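PDB 3EC3: protein disulfide-isomerase A4 from Rattus norvegicus, which catalyses the rearrangement of disulfide bonds in proteins of the endoplasmic reticulum, this chain being its noncatalytic b and b' thioredoxin-like domains. Local coordinates for residues 133-139 and 196-202; 206-210 and 222-226. The protein carries 1 engineered substitution. The contacts are given in a common frame with arbitrary orientation. Residue numbers count along the deposited sequence, not the author numbering.

Contact 1. Residues 133-139 and 196-202; sequences RPLVVVY and NAAILDE
Four apolar residue pairs, all extended, form the centre of an antiparallel strand pair, 135-139 with 196-200, axes approaching to 4.6 Å and N-to-C directions at 161°. On one face Val136 (chi1 t) sets CG2 4.1 Å from CG1 of Ile199 (m, t), and Val138 CG2 lies 4.2 Å from Ala197 CB; Ile199 also meets Phe222 and Phe226 of helix 216-227. Beta-branched residues suit these extended backbones. The other face carries Leu135, Val137 and Tyr139 opposite Leu200, Ala198 and Asn196: Leu135 CD2 is 4.2 Å from Leu200 CD1, and the Tyr139 ring (chi1 m) reaches small Ala198, CE1 to CB 3.9 Å, while its OH bonds Glu182. Polar Asn196 ends the ladder, OD1 bonding Ser191 OG.

Three pairs are hydrogen-bonded: Leu135 N to Leu200 O 2.9 Å, Leu200 N to Leu135 O 2.8 Å; Val137 N to Ala198 O 2.8 Å, Ala198 N to Val137 O 2.9 Å; Tyr139 N to Asn196 O 2.7 Å, Asn196 N to Tyr139 O 3.0 Å. Val136-Ile199 and Val138-Ala197 are non-hydrogen-bonded, CA to CA 4.5 and 4.4 Å.

Outward, Pro134, after a cis peptide bond, brings CA 3.2 Å from Leu200 O, a CA-H...O contact. Arg133 lays its guanidinium over Leu200 CD1 and bonds Tyr130 O through NH1. Asp201 points away, OD1 accepting from Ser203 N and Lys205 N. Glu202 OE2 lies 3.3 Å from Arg133 O, two acceptors that cannot bond. Cohesion therefore comes from backbone ladder and apolar faces, as expected inside a thioredoxin-like sheet, the segments' charged residues gathering at one end.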
ATOM      1  N   ARG A 133     -11.423  -0.614  -6.916  1.00 22.09           N
ATOM      2  CA  ARG A 133     -12.672  -0.261  -6.221  1.00 21.43           C
ATOM      3  C   ARG A 133     -13.416  -1.551  -5.809  1.00 21.42           C
ATOM      4  O   ARG A 133     -13.261  -2.611  -6.470  1.00 21.34           O
ATOM      5  CB  ARG A 133     -13.602   0.600  -7.109  1.00 22.08           C
ATOM      6  CG  ARG A 133     -12.998   1.849  -7.678  1.00 21.15           C
ATOM      7  CD  ARG A 133     -13.134   3.011  -6.713  1.00 22.48           C
ATOM      8  NE  ARG A 133     -12.504   4.234  -7.205  1.00 22.44           N
ATOM      9  CZ  ARG A 133     -11.196   4.494  -7.149  1.00 25.91           C
ATOM     10  NH1 ARG A 133     -10.350   3.618  -6.622  1.00 23.33           N
ATOM     11  NH2 ARG A 133     -10.736   5.648  -7.604  1.00 27.19           N
ATOM     12  N   PRO A 134     -14.224  -1.473  -4.732  1.00 20.09           N
ATOM     13  CA  PRO A 134     -14.428  -0.297  -3.852  1.00 19.92           C
ATOM     14  C   PRO A 134     -13.203   0.135  -3.004  1.00 19.18           C
ATOM     15  O   PRO A 134     -12.408  -0.702  -2.578  1.00 20.37           O
ATOM     16  CB  PRO A 134     -15.567  -0.733  -2.920  1.00 18.99           C
ATOM     17  CG  PRO A 134     -16.249  -1.882  -3.634  1.00 19.82           C
ATOM     18  CD  PRO A 134     -15.090  -2.594  -4.343  1.00 20.69           C
ATOM     19  N   LEU A 135     -13.099   1.432  -2.744  1.00 19.28           N
ATOM     20  CA  LEU A 135     -11.992   2.004  -1.977  1.00 18.59           C
ATOM     21  C   LEU A 135     -12.566   2.795  -0.801  1.00 19.22           C
ATOM     22  O   LEU A 135     -13.408   3.704  -0.991  1.00 19.34           O
ATOM     23  CB  LEU A 135     -11.150   2.918  -2.865  1.00 17.14           C
ATOM     24  CG  LEU A 135     -10.152   3.843  -2.158  1.00 16.23           C
ATOM     25  CD1 LEU A 135      -9.008   3.054  -1.495  1.00 15.34           C
ATOM     26  CD2 LEU A 135      -9.604   4.829  -3.198  1.00 12.85           C
ATOM     27  N   VAL A 136     -12.133   2.440   0.407  1.00 18.29           N
ATOM     28  CA  VAL A 136     -12.578   3.138   1.615  1.00 17.57           C
ATOM     29  C   VAL A 136     -11.485   4.162   1.929  1.00 18.18           C
ATOM     30  O   VAL A 136     -10.352   3.776   2.095  1.00 18.07           O
ATOM     31  CB  VAL A 136     -12.796   2.160   2.798  1.00 16.88           C
ATOM     32  CG1 VAL A 136     -13.251   2.933   4.095  1.00 18.45           C
ATOM     33  CG2 VAL A 136     -13.812   1.067   2.431  1.00 17.30           C
ATOM     34  N   VAL A 137     -11.809   5.458   1.958  1.00 17.84           N
ATOM     35  CA  VAL A 137     -10.829   6.505   2.271  1.00 18.61           C
ATOM     36  C   VAL A 137     -11.108   7.187   3.600  1.00 18.32           C
ATOM     37  O   VAL A 137     -12.233   7.610   3.841  1.00 18.64           O
ATOM     38  CB  VAL A 137     -10.793   7.602   1.186  1.00 18.08           C
ATOM     39  CG1 VAL A 137      -9.609   8.610   1.507  1.00 19.70           C
ATOM     40  CG2 VAL A 137     -10.606   6.966  -0.219  1.00 17.37           C
ATOM     41  N   VAL A 138     -10.086   7.299   4.457  1.00 19.16           N
ATOM     42  CA  VAL A 138     -10.202   8.003   5.731  1.00 18.73           C
ATOM     43  C   VAL A 138      -9.343   9.282   5.680  1.00 19.59           C
ATOM     44  O   VAL A 138      -8.114   9.233   5.507  1.00 18.67           O
ATOM     45  CB  VAL A 138      -9.867   7.091   6.949  1.00 18.05           C
ATOM     46  CG1 VAL A 138      -9.871   7.874   8.270  1.00 18.97           C
ATOM     47  CG2 VAL A 138     -10.859   5.897   7.023  1.00 20.03           C
ATOM     48  N   TYR A 139     -10.015  10.429   5.828  1.00 19.87           N
ATOM     49  CA  TYR A 139      -9.378  11.730   5.664  1.00 20.06           C
ATOM     50  C   TYR A 139      -9.043  12.402   7.002  1.00 20.06           C
ATOM     51  O   TYR A 139      -9.900  12.521   7.888  1.00 20.14           O
ATOM     52  CB  TYR A 139     -10.312  12.685   4.909  1.00 20.64           C
ATOM     53  CG  TYR A 139     -10.770  12.219   3.543  1.00 20.33           C
ATOM     54  CD1 TYR A 139     -11.956  11.516   3.396  1.00 20.80           C
ATOM     55  CD2 TYR A 139     -10.040  12.520   2.397  1.00 21.84           C
ATOM     56  CE1 TYR A 139     -12.407  11.102   2.136  1.00 21.58           C
ATOM     57  CE2 TYR A 139     -10.484  12.095   1.121  1.00 21.12           C
ATOM     58  CZ  TYR A 139     -11.666  11.386   1.017  1.00 22.60           C
ATOM     59  OH  TYR A 139     -12.136  10.956  -0.210  1.00 23.87           O
ATOM     60  N   ASN A 196     -12.705  12.099   8.855  1.00 37.28           N
ATOM     61  CA  ASN A 196     -13.902  11.839   8.045  1.00 36.66           C
ATOM     62  C   ASN A 196     -13.665  10.665   7.118  1.00 37.09           C
ATOM     63  O   ASN A 196     -12.508  10.279   6.913  1.00 35.80           O
ATOM     64  CB  ASN A 196     -14.238  13.088   7.237  1.00 36.85           C
ATOM     65  CG  ASN A 196     -14.841  14.172   8.091  1.00 36.82           C
ATOM     66  OD1 ASN A 196     -16.006  14.089   8.466  1.00 38.08           O
ATOM     67  ND2 ASN A 196     -14.052  15.190   8.415  1.00 36.30           N
ATOM     68  N   ALA A 197     -14.737  10.076   6.574  1.00 36.21           N
ATOM     69  CA  ALA A 197     -14.559   8.870   5.742  1.00 36.40           C
ATOM     70  C   ALA A 197     -15.523   8.838   4.564  1.00 36.29           C
ATOM     71  O   ALA A 197     -16.649   9.330   4.659  1.00 36.17           O
ATOM     72  CB  ALA A 197     -14.693   7.595   6.591  1.00 35.74           C
ATOM     73  N   ALA A 198     -15.043   8.283   3.455  1.00 36.83           N
ATOM     74  CA  ALA A 198     -15.859   8.063   2.267  1.00 36.75           C
ATOM     75  C   ALA A 198     -15.586   6.690   1.636  1.00 36.75           C
ATOM     76  O   ALA A 198     -14.547   6.050   1.893  1.00 37.29           O
ATOM     77  CB  ALA A 198     -15.654   9.211   1.252  1.00 36.74           C
ATOM     78  N   ILE A 199     -16.524   6.236   0.815  1.00 36.50           N
ATOM     79  CA  ILE A 199     -16.310   5.079  -0.016  1.00 36.18           C
ATOM     80  C   ILE A 199     -16.484   5.449  -1.484  1.00 36.79           C
ATOM     81  O   ILE A 199     -17.490   6.042  -1.858  1.00 35.03           O
ATOM     82  CB  ILE A 199     -17.281   3.923   0.357  1.00 36.38           C
ATOM     83  CG1 ILE A 199     -17.065   3.525   1.824  1.00 37.56           C
ATOM     84  CG2 ILE A 199     -17.104   2.733  -0.647  1.00 36.38           C
ATOM     85  CD1 ILE A 199     -17.881   2.397   2.339  1.00 38.21           C
ATOM     86  N   LEU A 200     -15.508   5.086  -2.310  1.00 37.25           N
ATOM     87  CA  LEU A 200     -15.668   5.171  -3.766  1.00 38.76           C
ATOM     88  C   LEU A 200     -16.027   3.776  -4.326  1.00 38.62           C
ATOM     89  O   LEU A 200     -15.282   2.812  -4.103  1.00 38.26           O
ATOM     90  CB  LEU A 200     -14.376   5.691  -4.426  1.00 38.90           C
ATOM     91  CG  LEU A 200     -13.509   6.798  -3.799  1.00 40.06           C
ATOM     92  CD1 LEU A 200     -12.548   7.390  -4.829  1.00 38.58           C
ATOM     93  CD2 LEU A 200     -14.356   7.899  -3.163  1.00 43.11           C
ATOM     94  N   ASP A 201     -17.149   3.654  -5.049  1.00 39.15           N
ATOM     95  CA  ASP A 201     -17.524   2.342  -5.600  1.00 39.42           C
ATOM     96  C   ASP A 201     -17.121   2.115  -7.052  1.00 39.90           C
ATOM     97  O   ASP A 201     -16.628   3.029  -7.738  1.00 40.17           O
ATOM     98  CB  ASP A 201     -19.003   1.978  -5.356  1.00 39.49           C
ATOM     99  CG  ASP A 201     -19.949   2.648  -6.336  1.00 40.51           C
ATOM    100  OD1 ASP A 201     -19.473   3.396  -7.226  1.00 42.25           O
ATOM    101  OD2 ASP A 201     -21.177   2.427  -6.222  1.00 39.21           O
ATOM    102  N   GLU A 202     -17.383   0.893  -7.516  1.00 40.33           N
ATOM    103  CA  GLU A 202     -16.942   0.400  -8.803  1.00 40.70           C
ATOM    104  C   GLU A 202     -17.646   1.116  -9.948  1.00 40.97           C
ATOM    105  O   GLU A 202     -17.170   1.080 -11.079  1.00 41.10           O
ATOM    106  CB  GLU A 202     -17.256  -1.083  -8.881  1.00 41.35           C
ATOM    107  CG  GLU A 202     -16.058  -1.964  -9.134  1.00 43.81           C
ATOM    108  CD  GLU A 202     -16.091  -3.240  -8.298  1.00 45.17           C
ATOM    109  OE1 GLU A 202     -16.908  -3.334  -7.355  1.00 44.99           O
ATOM    110  OE2 GLU A 202     -15.287  -4.148  -8.588  1.00 47.44           O
TER

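Contact 2. Residues 206-210 and 222-226; sequences KFAME and FVMAF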
ATOM      1  N   LYS A 206     -19.951   7.887  -5.075  1.00 38.65           N
ATOM      2  CA  LYS A 206     -19.219   8.151  -3.840  1.00 39.64           C
ATOM      3  C   LYS A 206     -20.199   8.251  -2.677  1.00 39.14           C
ATOM      4  O   LYS A 206     -21.325   8.729  -2.853  1.00 38.44           O
ATOM      5  CB  LYS A 206     -18.413   9.443  -3.981  1.00 40.62           C
ATOM      6  CG  LYS A 206     -17.266   9.338  -4.996  1.00 41.68           C
ATOM      7  CD  LYS A 206     -17.107  10.650  -5.804  1.00 45.63           C
ATOM      8  CE  LYS A 206     -16.142  10.475  -7.002  1.00 44.54           C
ATOM      9  NZ  LYS A 206     -14.750  10.020  -6.623  1.00 47.14           N
ATOM     10  N   PHE A 207     -19.786   7.774  -1.504  1.00 37.99           N
ATOM     11  CA  PHE A 207     -20.652   7.785  -0.326  1.00 38.17           C
ATOM     12  C   PHE A 207     -19.911   8.436   0.833  1.00 39.15           C
ATOM     13  O   PHE A 207     -18.793   8.033   1.151  1.00 38.16           O
ATOM     14  CB  PHE A 207     -21.086   6.357   0.029  1.00 38.16           C
ATOM     15  CG  PHE A 207     -21.676   5.599  -1.135  1.00 38.03           C
ATOM     16  CD1 PHE A 207     -20.857   4.883  -2.013  1.00 37.32           C
ATOM     17  CD2 PHE A 207     -23.053   5.626  -1.373  1.00 39.05           C
ATOM     18  CE1 PHE A 207     -21.398   4.197  -3.095  1.00 37.21           C
ATOM     19  CE2 PHE A 207     -23.612   4.939  -2.460  1.00 39.62           C
ATOM     20  CZ  PHE A 207     -22.787   4.225  -3.321  1.00 39.34           C
ATOM     21  N   ALA A 208     -20.510   9.444   1.464  1.00 39.01           N
ATOM     22  CA  ALA A 208     -19.817  10.126   2.557  1.00 39.88           C
ATOM     23  C   ALA A 208     -20.345   9.650   3.902  1.00 40.78           C
ATOM     24  O   ALA A 208     -21.564   9.510   4.069  1.00 40.17           O
ATOM     25  CB  ALA A 208     -19.967  11.639   2.434  1.00 39.85           C
HETATM   26  N   MSE A 209     -19.438   9.406   4.850  1.00 41.21           N
HETATM   27  CA  MSE A 209     -19.834   8.996   6.200  1.00 43.42           C
HETATM   28  C   MSE A 209     -20.385  10.160   6.996  1.00 43.86           C
HETATM   29  O   MSE A 209     -19.742  11.200   7.107  1.00 42.98           O
HETATM   30  CB  MSE A 209     -18.681   8.355   6.991  1.00 43.50           C
HETATM   31  CG  MSE A 209     -19.109   7.835   8.375  1.00 43.60           C
HETATM   32 SE   MSE A 209     -17.659   7.048   9.385  0.70 47.54          SE
HETATM   33  CE  MSE A 209     -17.474   8.259  10.772  1.00 42.06           C
ATOM     34  N   GLU A 210     -21.587   9.951   7.537  1.00 44.98           N
ATOM     35  CA  GLU A 210     -22.216  10.838   8.509  1.00 46.78           C
ATOM     36  C   GLU A 210     -21.234  11.189   9.621  1.00 47.62           C
ATOM     37  O   GLU A 210     -20.903  10.319  10.441  1.00 48.06           O
ATOM     38  CB  GLU A 210     -23.427  10.120   9.112  1.00 47.23           C
ATOM     39  CG  GLU A 210     -24.163  10.898  10.152  1.00 48.86           C
ATOM     40  CD  GLU A 210     -25.259  11.735   9.551  1.00 50.98           C
ATOM     41  OE1 GLU A 210     -25.091  12.227   8.414  1.00 51.69           O
ATOM     42  OE2 GLU A 210     -26.295  11.893  10.218  1.00 53.36           O
ATOM     43  N   PHE A 222     -20.322   2.075   8.783  1.00 35.04           N
ATOM     44  CA  PHE A 222     -20.357   2.751   7.486  1.00 35.34           C
ATOM     45  C   PHE A 222     -20.036   1.793   6.328  1.00 35.11           C
ATOM     46  O   PHE A 222     -20.778   1.735   5.338  1.00 33.52           O
ATOM     47  CB  PHE A 222     -19.376   3.939   7.545  1.00 36.34           C
ATOM     48  CG  PHE A 222     -19.186   4.689   6.246  1.00 37.39           C
ATOM     49  CD1 PHE A 222     -17.891   4.861   5.728  1.00 38.25           C
ATOM     50  CD2 PHE A 222     -20.260   5.281   5.582  1.00 38.38           C
ATOM     51  CE1 PHE A 222     -17.670   5.578   4.549  1.00 38.51           C
ATOM     52  CE2 PHE A 222     -20.062   5.998   4.399  1.00 38.78           C
ATOM     53  CZ  PHE A 222     -18.765   6.149   3.877  1.00 38.96           C
ATOM     54  N   VAL A 223     -18.937   1.042   6.465  1.00 34.92           N
ATOM     55  CA  VAL A 223     -18.564  -0.008   5.496  1.00 35.21           C
ATOM     56  C   VAL A 223     -19.625  -1.138   5.413  1.00 35.82           C
ATOM     57  O   VAL A 223     -19.958  -1.610   4.312  1.00 35.82           O
ATOM     58  CB  VAL A 223     -17.146  -0.579   5.810  1.00 35.30           C
ATOM     59  CG1 VAL A 223     -16.813  -1.787   4.941  1.00 36.57           C
ATOM     60  CG2 VAL A 223     -16.066   0.550   5.666  1.00 33.62           C
HETATM   61  N   MSE A 224     -20.134  -1.578   6.559  1.00 35.87           N
HETATM   62  CA  MSE A 224     -21.185  -2.596   6.591  1.00 37.14           C
HETATM   63  C   MSE A 224     -22.442  -2.085   5.876  1.00 36.57           C
HETATM   64  O   MSE A 224     -23.058  -2.814   5.072  1.00 36.98           O
HETATM   65  CB  MSE A 224     -21.522  -3.018   8.029  1.00 38.53           C
HETATM   66  CG  MSE A 224     -20.718  -4.209   8.547  1.00 41.93           C
HETATM   67 SE   MSE A 224     -21.050  -5.825   7.450  0.70 52.09          SE
HETATM   68  CE  MSE A 224     -19.868  -7.155   8.326  1.00 45.51           C
ATOM     69  N   ALA A 225     -22.806  -0.833   6.143  1.00 35.02           N
ATOM     70  CA  ALA A 225     -24.020  -0.257   5.536  1.00 35.02           C
ATOM     71  C   ALA A 225     -23.829  -0.158   4.019  1.00 34.73           C
ATOM     72  O   ALA A 225     -24.768  -0.442   3.236  1.00 35.64           O
ATOM     73  CB  ALA A 225     -24.355   1.084   6.148  1.00 34.09           C
ATOM     74  N   PHE A 226     -22.604   0.187   3.615  1.00 33.50           N
ATOM     75  CA  PHE A 226     -22.213   0.183   2.208  1.00 32.74           C
ATOM     76  C   PHE A 226     -22.393  -1.194   1.570  1.00 31.80           C
ATOM     77  O   PHE A 226     -22.996  -1.309   0.510  1.00 31.75           O
ATOM     78  CB  PHE A 226     -20.762   0.631   2.010  1.00 32.54           C
ATOM     79  CG  PHE A 226     -20.237   0.357   0.601  1.00 32.70           C
ATOM     80  CD1 PHE A 226     -19.410  -0.739   0.345  1.00 31.51           C
ATOM     81  CD2 PHE A 226     -20.602   1.186  -0.463  1.00 35.14           C
ATOM     82  CE1 PHE A 226     -18.940  -0.985  -0.940  1.00 32.90           C
ATOM     83  CE2 PHE A 226     -20.152   0.940  -1.766  1.00 36.14           C
ATOM     84  CZ  PHE A 226     -19.322  -0.138  -2.010  1.00 34.29           C
TER
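Lys206 opens the edge strand; its flexible, charged side chain stays beyond reach of the helix, which suits a partly exposed position. Phe207 next points toward the helix. Its ring receives the edge of Phe226 in an offset edge-to-face pair, centroids 5.6 Å apart and planes at 63°, and its CE1 comes 3.7 Å from Phe226 CE2; such large rings span the 10.5 Å between strand and helix axes. The Phe207 carbonyl O sits 3.3 Å from CZ of Phe222, at that ring's edge. Ala208 turns its small methyl away, although its C is 3.7 Å from Phe222 CE2. Met209, a selenomethionine, places CB 3.5 Å from the Phe222 ring centroid, almost on the ring normal, a CH-pi contact; its SE, 4.8 Å from that centroid, adds an oblique Met-aromatic contact. One helical turn apart (Phe226 N to Phe222 O 2.9 Å), Phe222 and Phe226 both direct their CA-to-CB bonds toward the strand. A C-terminal helix covering the last sheet strand is typical of the thioredoxin-like fold.

Overall arrangement
Both contacts belong to the second thioredoxin-like domain of this fragment (b') and share one mixed sheet. Contact 1 lies inside it, pairing the middle strand 135-140 with 196-200; contact 2 continues from there, since 206-208 is the next and outermost strand, linked to 196-200 by probable hydrogen bonds from Phe207 N to Ile199 O (2.9 Å) and Met209 N to Ala197 O (2.8 Å). Both are largely buried, yet contact 1 holds chiefly through a backbone hydrogen-bond ladder, contact 2 through aromatic rings packed on side chains and backbone, without hydrogen bonds. Ile199 connects the two, its CD1 lying 3.4 Å from Phe226 CB, so helix 216-227 covers one face across both contacts.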